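PDB 5JLV: synaptic vesicle glycoprotein 2C from Homo sapiens, which is a synaptic vesicle membrane glycoprotein whose luminal domain is known as a protein receptor for botulinum neurotoxin A. Local coordinates for residues D26-F31 and T43-D48; M37-H42 and F57-F62; T80-C85 and Y100-S105. All blocks are in the same frame, centred on the assembly; numbering follows the deposited sequence.

Interaction 1: D26-F31 and T43-D48; sequences DKYANF and TGMEYD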
# COMPACT_ATOMS: atom_id res chain seq x y z
N ASP C 26 12.01 -6.35 -34.87
CA ASP C 26 12.37 -5.20 -34.04
C ASP C 26 12.93 -5.52 -32.65
O ASP C 26 13.14 -4.60 -31.86
CB ASP C 26 11.19 -4.22 -33.92
CG ASP C 26 11.21 -3.13 -34.99
OD1 ASP C 26 12.10 -3.17 -35.86
OD2 ASP C 26 10.34 -2.23 -34.95
N LYS C 27 13.19 -6.79 -32.33
CA LYS C 27 13.62 -7.10 -30.96
C LYS C 27 14.62 -8.22 -30.70
O LYS C 27 14.72 -9.20 -31.46
CB LYS C 27 12.42 -7.22 -30.00
CG LYS C 27 11.61 -8.49 -30.12
CD LYS C 27 10.48 -8.48 -29.10
CE LYS C 27 9.54 -7.30 -29.33
NZ LYS C 27 8.40 -7.29 -28.38
N TYR C 28 15.35 -8.04 -29.60
CA TYR C 28 16.17 -9.08 -28.98
C TYR C 28 15.52 -9.49 -27.66
O TYR C 28 14.90 -8.67 -26.98
CB TYR C 28 17.58 -8.56 -28.71
CG TYR C 28 18.41 -8.27 -29.94
CD1 TYR C 28 19.27 -9.23 -30.46
CD2 TYR C 28 18.37 -7.02 -30.55
CE1 TYR C 28 20.06 -8.96 -31.57
CE2 TYR C 28 19.15 -6.74 -31.66
CZ TYR C 28 19.99 -7.71 -32.17
OH TYR C 28 20.77 -7.44 -33.28
N ALA C 29 15.66 -10.76 -27.30
CA ALA C 29 15.04 -11.30 -26.09
C ALA C 29 15.91 -12.34 -25.38
O ALA C 29 16.68 -13.07 -26.03
CB ALA C 29 13.66 -11.86 -26.41
N ASN C 30 15.78 -12.41 -24.06
CA ASN C 30 16.36 -13.49 -23.25
C ASN C 30 17.86 -13.68 -23.52
O ASN C 30 18.31 -14.80 -23.81
CB ASN C 30 15.59 -14.80 -23.49
CG ASN C 30 15.74 -15.79 -22.34
OD1 ASN C 30 16.63 -15.66 -21.50
ND2 ASN C 30 14.87 -16.78 -22.30
N PHE C 31 18.62 -12.59 -23.42
CA PHE C 31 20.05 -12.65 -23.66
C PHE C 31 20.81 -12.17 -22.44
O PHE C 31 20.26 -11.46 -21.57
CB PHE C 31 20.45 -11.83 -24.90
CG PHE C 31 20.12 -10.36 -24.80
CD1 PHE C 31 18.91 -9.88 -25.28
CD2 PHE C 31 21.02 -9.46 -24.23
CE1 PHE C 31 18.59 -8.54 -25.18
CE2 PHE C 31 20.71 -8.11 -24.13
CZ PHE C 31 19.50 -7.65 -24.61
N THR C 43 19.96 1.60 -32.96
CA THR C 43 18.76 2.43 -33.16
C THR C 43 17.51 1.58 -33.39
O THR C 43 17.56 0.58 -34.09
CB THR C 43 18.96 3.41 -34.33
OG1 THR C 43 20.13 4.20 -34.10
CG2 THR C 43 17.75 4.35 -34.48
N GLY C 44 16.40 2.00 -32.79
CA GLY C 44 15.07 1.46 -33.12
C GLY C 44 14.80 0.02 -32.67
O GLY C 44 13.88 -0.62 -33.18
N MET C 45 15.57 -0.46 -31.72
CA MET C 45 15.46 -1.84 -31.26
C MET C 45 14.69 -1.96 -29.95
O MET C 45 14.77 -1.07 -29.09
CB MET C 45 16.85 -2.45 -31.07
CG MET C 45 17.72 -2.47 -32.32
SD MET C 45 16.94 -3.38 -33.66
CE MET C 45 16.71 -4.99 -32.91
N GLU C 46 13.95 -3.06 -29.79
CA GLU C 46 13.45 -3.44 -28.48
C GLU C 46 14.32 -4.55 -27.87
O GLU C 46 14.85 -5.41 -28.58
CB GLU C 46 11.98 -3.86 -28.53
CG GLU C 46 11.39 -4.16 -27.15
CD GLU C 46 9.89 -4.34 -27.14
OE1 GLU C 46 9.21 -3.82 -28.06
OE2 GLU C 46 9.37 -4.98 -26.20
N TYR C 47 14.48 -4.49 -26.55
CA TYR C 47 15.22 -5.50 -25.80
C TYR C 47 14.34 -5.99 -24.64
O TYR C 47 14.03 -5.22 -23.72
CB TYR C 47 16.55 -4.91 -25.27
CG TYR C 47 17.40 -4.25 -26.35
CD1 TYR C 47 18.29 -5.00 -27.13
CD2 TYR C 47 17.30 -2.88 -26.61
CE1 TYR C 47 19.06 -4.40 -28.13
CE2 TYR C 47 18.07 -2.28 -27.60
CZ TYR C 47 18.95 -3.05 -28.35
OH TYR C 47 19.69 -2.46 -29.34
N ASP C 48 13.90 -7.25 -24.73
CA ASP C 48 13.03 -7.88 -23.73
C ASP C 48 13.87 -8.83 -22.90
O ASP C 48 14.61 -9.65 -23.46
CB ASP C 48 11.92 -8.72 -24.41
CG ASP C 48 10.76 -7.88 -24.91
OD1 ASP C 48 10.84 -6.64 -24.87
OD2 ASP C 48 9.76 -8.48 -25.37

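Interaction 2: M37-H42 and F57-F62; sequences MENQIH and FKSVTF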
# COMPACT_ATOMS: atom_id res chain seq x y z
N MET C 37 31.25 -3.62 -24.16
CA MET C 37 30.58 -3.12 -25.36
C MET C 37 31.19 -1.76 -25.71
O MET C 37 31.23 -0.85 -24.88
CB MET C 37 29.07 -3.01 -25.13
CG MET C 37 28.23 -3.02 -26.41
SD MET C 37 26.44 -2.98 -26.11
CE MET C 37 26.24 -4.46 -25.11
N GLU C 38 31.68 -1.63 -26.94
CA GLU C 38 32.54 -0.51 -27.30
C GLU C 38 32.28 -0.01 -28.73
O GLU C 38 32.16 -0.80 -29.66
CB GLU C 38 34.00 -0.93 -27.13
CG GLU C 38 34.99 0.22 -27.05
CD GLU C 38 36.38 -0.22 -26.63
OE1 GLU C 38 36.59 -1.45 -26.45
OE2 GLU C 38 37.26 0.65 -26.49
N ASN C 39 32.20 1.31 -28.86
CA ASN C 39 32.08 1.99 -30.17
C ASN C 39 30.96 1.46 -31.04
O ASN C 39 31.21 0.95 -32.13
CB ASN C 39 33.42 1.97 -30.92
CG ASN C 39 34.52 2.70 -30.17
OD1 ASN C 39 35.43 2.07 -29.63
ND2 ASN C 39 34.45 4.03 -30.13
N GLN C 40 29.73 1.57 -30.55
CA GLN C 40 28.56 1.05 -31.24
C GLN C 40 27.40 2.02 -31.12
O GLN C 40 27.24 2.68 -30.09
CB GLN C 40 28.13 -0.30 -30.65
CG GLN C 40 29.11 -1.44 -30.84
CD GLN C 40 28.73 -2.66 -30.01
OE1 GLN C 40 27.58 -2.81 -29.60
NE2 GLN C 40 29.70 -3.52 -29.75
N ILE C 41 26.58 2.07 -32.17
CA ILE C 41 25.31 2.79 -32.12
C ILE C 41 24.16 1.85 -32.49
O ILE C 41 24.20 1.19 -33.52
CB ILE C 41 25.31 4.01 -33.06
CG1 ILE C 41 26.43 4.99 -32.67
CG2 ILE C 41 23.95 4.71 -33.02
CD1 ILE C 41 26.82 5.95 -33.77
N HIS C 42 23.15 1.78 -31.62
CA HIS C 42 22.00 0.91 -31.84
C HIS C 42 20.74 1.75 -31.90
O HIS C 42 20.48 2.54 -30.98
CB HIS C 42 21.87 -0.11 -30.71
CG HIS C 42 23.09 -0.96 -30.52
ND1 HIS C 42 23.43 -1.98 -31.37
CD2 HIS C 42 24.05 -0.94 -29.56
CE1 HIS C 42 24.54 -2.56 -30.95
NE2 HIS C 42 24.94 -1.95 -29.85
N PHE C 57 30.37 -0.29 -20.80
CA PHE C 57 29.99 0.45 -22.00
C PHE C 57 31.00 1.56 -22.27
O PHE C 57 31.33 2.34 -21.38
CB PHE C 57 28.60 1.06 -21.85
CG PHE C 57 27.51 0.05 -21.66
CD1 PHE C 57 26.92 -0.58 -22.76
CD2 PHE C 57 27.03 -0.26 -20.38
CE1 PHE C 57 25.90 -1.51 -22.59
CE2 PHE C 57 26.02 -1.19 -20.20
CZ PHE C 57 25.44 -1.80 -21.31
N LYS C 58 31.49 1.63 -23.50
CA LYS C 58 32.47 2.65 -23.87
C LYS C 58 32.09 3.23 -25.22
O LYS C 58 32.15 2.53 -26.24
CB LYS C 58 33.89 2.05 -23.92
CG LYS C 58 34.36 1.36 -22.65
CD LYS C 58 35.71 0.68 -22.84
CE LYS C 58 36.09 -0.12 -21.60
NZ LYS C 58 37.51 -0.55 -21.59
N SER C 59 31.69 4.51 -25.22
CA SER C 59 31.23 5.18 -26.44
C SER C 59 30.15 4.35 -27.13
O SER C 59 30.28 3.94 -28.28
CB SER C 59 32.40 5.45 -27.40
OG SER C 59 33.52 5.98 -26.71
N VAL C 60 29.09 4.07 -26.38
CA VAL C 60 27.95 3.33 -26.89
C VAL C 60 26.76 4.26 -26.81
O VAL C 60 26.52 4.87 -25.77
CB VAL C 60 27.69 2.05 -26.06
CG1 VAL C 60 26.34 1.42 -26.44
CG2 VAL C 60 28.82 1.04 -26.25
N THR C 61 26.03 4.38 -27.92
CA THR C 61 24.74 5.06 -27.90
C THR C 61 23.60 4.11 -28.29
O THR C 61 23.69 3.40 -29.30
CB THR C 61 24.73 6.30 -28.81
OG1 THR C 61 25.67 7.25 -28.31
CG2 THR C 61 23.34 6.94 -28.82
N PHE C 62 22.57 4.08 -27.45
CA PHE C 62 21.28 3.50 -27.82
C PHE C 62 20.35 4.66 -28.16
O PHE C 62 20.27 5.63 -27.40
CB PHE C 62 20.70 2.72 -26.64
CG PHE C 62 21.44 1.46 -26.31
CD1 PHE C 62 22.49 1.47 -25.39
CD2 PHE C 62 21.08 0.24 -26.89
CE1 PHE C 62 23.17 0.30 -25.08
CE2 PHE C 62 21.76 -0.93 -26.58
CZ PHE C 62 22.81 -0.89 -25.68

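Interaction 3: T80-C85 and Y100-S105; sequences TYFKNC and YKFIDS. With NAG (2-acetamido-2-deoxy-beta-D-glucopyranose), chain M.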
# COMPACT_ATOMS: atom_id res chain seq x y z
N THR C 80 28.68 7.16 -22.80
CA THR C 80 27.56 6.30 -23.11
C THR C 80 26.24 7.04 -22.90
O THR C 80 26.03 7.68 -21.87
CB THR C 80 27.62 5.00 -22.28
OG1 THR C 80 28.79 4.26 -22.65
CG2 THR C 80 26.39 4.16 -22.52
N TYR C 81 25.36 6.96 -23.90
CA TYR C 81 24.08 7.66 -23.84
C TYR C 81 22.92 6.80 -24.31
O TYR C 81 23.03 6.04 -25.28
CB TYR C 81 24.12 8.89 -24.72
CG TYR C 81 25.00 10.02 -24.25
CD1 TYR C 81 24.53 10.95 -23.32
CD2 TYR C 81 26.26 10.21 -24.81
CE1 TYR C 81 25.32 12.02 -22.93
CE2 TYR C 81 27.05 11.28 -24.42
CZ TYR C 81 26.58 12.18 -23.48
OH TYR C 81 27.35 13.26 -23.10
N PHE C 82 21.79 6.97 -23.63
CA PHE C 82 20.51 6.47 -24.08
C PHE C 82 19.67 7.67 -24.50
O PHE C 82 19.28 8.47 -23.65
CB PHE C 82 19.82 5.73 -22.93
CG PHE C 82 20.59 4.56 -22.41
CD1 PHE C 82 21.55 4.72 -21.41
CD2 PHE C 82 20.35 3.28 -22.90
CE1 PHE C 82 22.27 3.63 -20.93
CE2 PHE C 82 21.06 2.18 -22.41
CZ PHE C 82 22.02 2.36 -21.44
N LYS C 83 19.43 7.79 -25.80
CA LYS C 83 18.71 8.94 -26.38
C LYS C 83 17.32 8.54 -26.87
O LYS C 83 17.19 7.66 -27.73
CB LYS C 83 19.51 9.54 -27.53
CG LYS C 83 20.91 10.01 -27.15
CD LYS C 83 21.67 10.60 -28.34
CE LYS C 83 23.16 10.76 -28.03
NZ LYS C 83 23.93 11.44 -29.11
N ASN C 84 16.28 9.18 -26.31
CA ASN C 84 14.89 8.89 -26.69
C ASN C 84 14.55 7.41 -26.49
O ASN C 84 13.90 6.78 -27.32
CB ASN C 84 14.62 9.33 -28.15
CG ASN C 84 13.15 9.43 -28.47
OD1 ASN C 84 12.32 9.71 -27.61
ND2 ASN C 84 12.81 9.21 -29.74
N CYS C 85 15.03 6.86 -25.38
CA CYS C 85 14.75 5.48 -25.05
C CYS C 85 13.64 5.39 -24.02
O CYS C 85 13.44 6.31 -23.22
CB CYS C 85 16.03 4.78 -24.59
SG CYS C 85 17.22 4.54 -25.96
N TYR C 100 22.63 12.12 -16.38
CA TYR C 100 23.24 12.58 -17.65
C TYR C 100 23.51 11.47 -18.69
O TYR C 100 23.86 11.76 -19.82
CB TYR C 100 24.51 13.42 -17.41
CG TYR C 100 25.60 12.72 -16.60
CD1 TYR C 100 25.78 13.01 -15.25
CD2 TYR C 100 26.45 11.77 -17.19
CE1 TYR C 100 26.76 12.38 -14.50
CE2 TYR C 100 27.44 11.12 -16.45
CZ TYR C 100 27.58 11.43 -15.10
OH TYR C 100 28.54 10.82 -14.34
N LYS C 101 23.35 10.20 -18.31
CA LYS C 101 23.41 9.08 -19.27
C LYS C 101 22.20 9.03 -20.20
O LYS C 101 22.20 8.33 -21.21
CB LYS C 101 23.52 7.75 -18.53
CG LYS C 101 24.66 7.69 -17.52
CD LYS C 101 25.98 7.39 -18.19
CE LYS C 101 27.10 7.55 -17.19
NZ LYS C 101 28.40 7.10 -17.73
N PHE C 102 21.16 9.76 -19.83
CA PHE C 102 19.88 9.69 -20.52
C PHE C 102 19.54 11.04 -21.14
O PHE C 102 19.67 12.08 -20.49
CB PHE C 102 18.78 9.24 -19.54
CG PHE C 102 19.12 7.98 -18.80
CD1 PHE C 102 19.68 8.04 -17.53
CD2 PHE C 102 18.90 6.74 -19.37
CE1 PHE C 102 20.02 6.87 -16.84
CE2 PHE C 102 19.24 5.57 -18.70
CZ PHE C 102 19.79 5.63 -17.42
N ILE C 103 19.13 11.04 -22.40
CA ILE C 103 18.67 12.25 -23.05
C ILE C 103 17.28 11.99 -23.56
O ILE C 103 17.08 11.07 -24.36
CB ILE C 103 19.56 12.66 -24.24
CG1 ILE C 103 21.02 12.83 -23.80
CG2 ILE C 103 19.02 13.91 -24.91
CD1 ILE C 103 21.99 13.07 -24.94
N ASP C 104 16.31 12.77 -23.08
CA ASP C 104 14.91 12.66 -23.51
C ASP C 104 14.39 11.22 -23.39
O ASP C 104 13.73 10.71 -24.29
CB ASP C 104 14.73 13.18 -24.94
CG ASP C 104 15.03 14.67 -25.07
OD1 ASP C 104 14.62 15.44 -24.17
OD2 ASP C 104 15.66 15.08 -26.07
N SER C 105 14.72 10.57 -22.28
CA SER C 105 14.31 9.20 -22.07
C SER C 105 13.20 9.08 -21.04
O SER C 105 12.97 9.98 -20.25
CB SER C 105 15.51 8.32 -21.67
OG SER C 105 16.27 8.02 -22.82
C1 NAG M . 11.53 9.25 -30.35
C2 NAG M . 11.44 10.45 -31.29
C3 NAG M . 10.02 10.62 -31.82
C4 NAG M . 9.48 9.31 -32.37
C5 NAG M . 9.68 8.18 -31.37
C6 NAG M . 9.21 6.85 -31.94
C7 NAG M . 12.94 12.33 -30.97
C8 NAG M . 13.16 13.65 -30.29
N2 NAG M . 11.86 11.66 -30.60
O3 NAG M . 10.02 11.61 -32.86
O4 NAG M . 8.08 9.45 -32.64
O5 NAG M . 11.07 8.09 -31.03
O6 NAG M . 9.97 5.78 -31.36
O7 NAG M . 13.71 11.90 -31.82
O HOH W 1 26.62 10.25 -20.70

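Interaction 1: D26-F31 and T43-D48
The rings of Tyr-28 and Tyr-47 lie side by side on one face of a short parallel pairing. Their planes are within 9° of each other, but the rings are slid apart and barely overlap. The closest approach is Tyr-28 CD2 to Tyr-47 CE1, 3.6 Å. Met-45 folds back at both chi2 and chi3 (each -58°). This brings Met-45 CE to 3.3 Å from Tyr-28 CE2. Phe-31 crosses Tyr-47 at a slant, with Phe-31 CZ 3.9 Å from Tyr-47 CD1. Beyond this group, Phe-67 stacks on Tyr-47.

The backbones are joined by four hydrogen bonds. Glu-46 N gives to Asp-26 O, and Tyr-28 N to Glu-46 O. Asp-48 N gives to Tyr-28 O at 2.8 Å, and Asn-30 N to Asp-48 O.

Lys-27, Glu-46 and Asp-48 occupy the other face. Lys-27 runs beside Glu-46, and Lys-27 NZ forms a salt bridge to Glu-46 OE2 at 3.3 Å; the hydrogen bond within it is weak. Lys-27 NZ also pairs with Asp-48 OD2 at 3.5 Å. Lys-68 holds Glu-46 OE2 from the next strand. The two lysines probably ease the repulsion between these acids.

Parallel strands one coil apart that turn corners at Asn-30 and Asp-48, with aromatic side chains stacked coil on coil, are consistent with the beta-helix of pentapeptide-repeat proteins.

Interaction 2: M37-H42 and F57-F62
Met-37 and Phe-57 pair in register, their side chains pointing the same way. Met-37 CG is anti to the backbone N (chi1 -158°), which sets it 4.1 Å from Val-60 CG2. The sulfur meets the edge of the Phe-57 ring, with Met-37 SD 3.9 Å from Phe-57 CE1. Met-37 SD also lies obliquely to the Phe-62 ring, 4.2 Å from Phe-62 CZ, so one thioether makes two Met-aromatic contacts. Val-60 crosses Met-37 at about a right angle and sets Val-60 CG2 3.4 Å from Met-37 O. That oxygen also accepts from Lys-58 N.

Next, Glu-38 lays its CG against Lys-58 CB at 3.8 Å. The two chains cross at a slant, and the opposite charges stay apart: Glu-38 OE1 is 5.0 Å from Lys-58 NZ. At the corner, Asn-39 N gives to Lys-58 O. Asn-39 ND2 lies near Ser-59 CB.

After the corner, Gln-40 N makes a weak bond to Ser-59 O, while Gln-40 O accepts from Thr-61 N. Gln-40 OE1 uses an in-plane lone pair to receive His-42 NE2 at 2.8 Å. The bond is bent at the hydrogen (139°), and the oxygen is tilted from the imidazole plane. It still helps to fix the ring. His-42 runs beside Phe-62, the rings slid apart with planes at 30°, and His-42 CD2 is 3.8 Å from Phe-62 CE2.

Backbone bonds thus hold both sides of the corner. The inner face relies on sulfur and aromatic packing, while the Glu-38 and Lys-58 charges probably add only a modest long-range attraction.

Interaction 3: T80-C85 and Y100-S105
Phe-82 and Phe-102 run side by side, their rings slid apart with planes at 23°. Phe-82 CD1 comes to 3.7 Å from Phe-102 CE2. On the other face, Ile-103 CD1 fits between Tyr-81 and Lys-83, 3.7 Å from Tyr-81 CD1 and 3.9 Å from Lys-83 CG.

Phe-82 N gives to Lys-101 O, and Asn-84 N to Ile-103 O. Phe-82 O is gripped twice. Ile-103 N reaches Phe-82 O at 2.9 Å, and Ser-105 OG at 3.2 Å from the opposite face of the carbonyl plane, 65° out of it. Ser-105 OG in turn accepts from Cys-85 N at 3.1 Å. It is anti to its own carbonyl carbon (chi1 -78°), which places it between these two partners. A water donates to both Thr-80 O and Tyr-100 O, joining the two segments just before their strands.

Farther out, Phe-62, Phe-87 and Phe-97 surround Phe-82, and Ser-77 receives the amine of Lys-101. At the corner, Asn-84 ND2 is bonded to NAG C1, 1.4 Å away. Asp-64 accepts a hydrogen bond from that nitrogen and probably helps to orient the linkage.

A single serine hydroxyl, donor and acceptor at once, thus ties the strand to the turn that carries the glycan.

Overall arrangement
All three contacts join successive coils of one beta-helix, and each pairs segments that run parallel. Interactions 1 and 2 alternate along the chain, with centres about 15 Å apart. They meet where Tyr-47 OH packs on His-42 CB and Phe-62. Interaction 3 comes later in sequence, its centre about 12 Å from that of interaction 2. These two share a sheet: strands 60-63 and 81-83 are neighbours, probably hydrogen-bonded through Phe-62 and Lys-83. Interactions 1 and 3 do not touch, and their centres are about 17 Å apart. The stacked coils make a domain without alpha-helices, and an exposed strand edge of such a domain could pair with a partner protein.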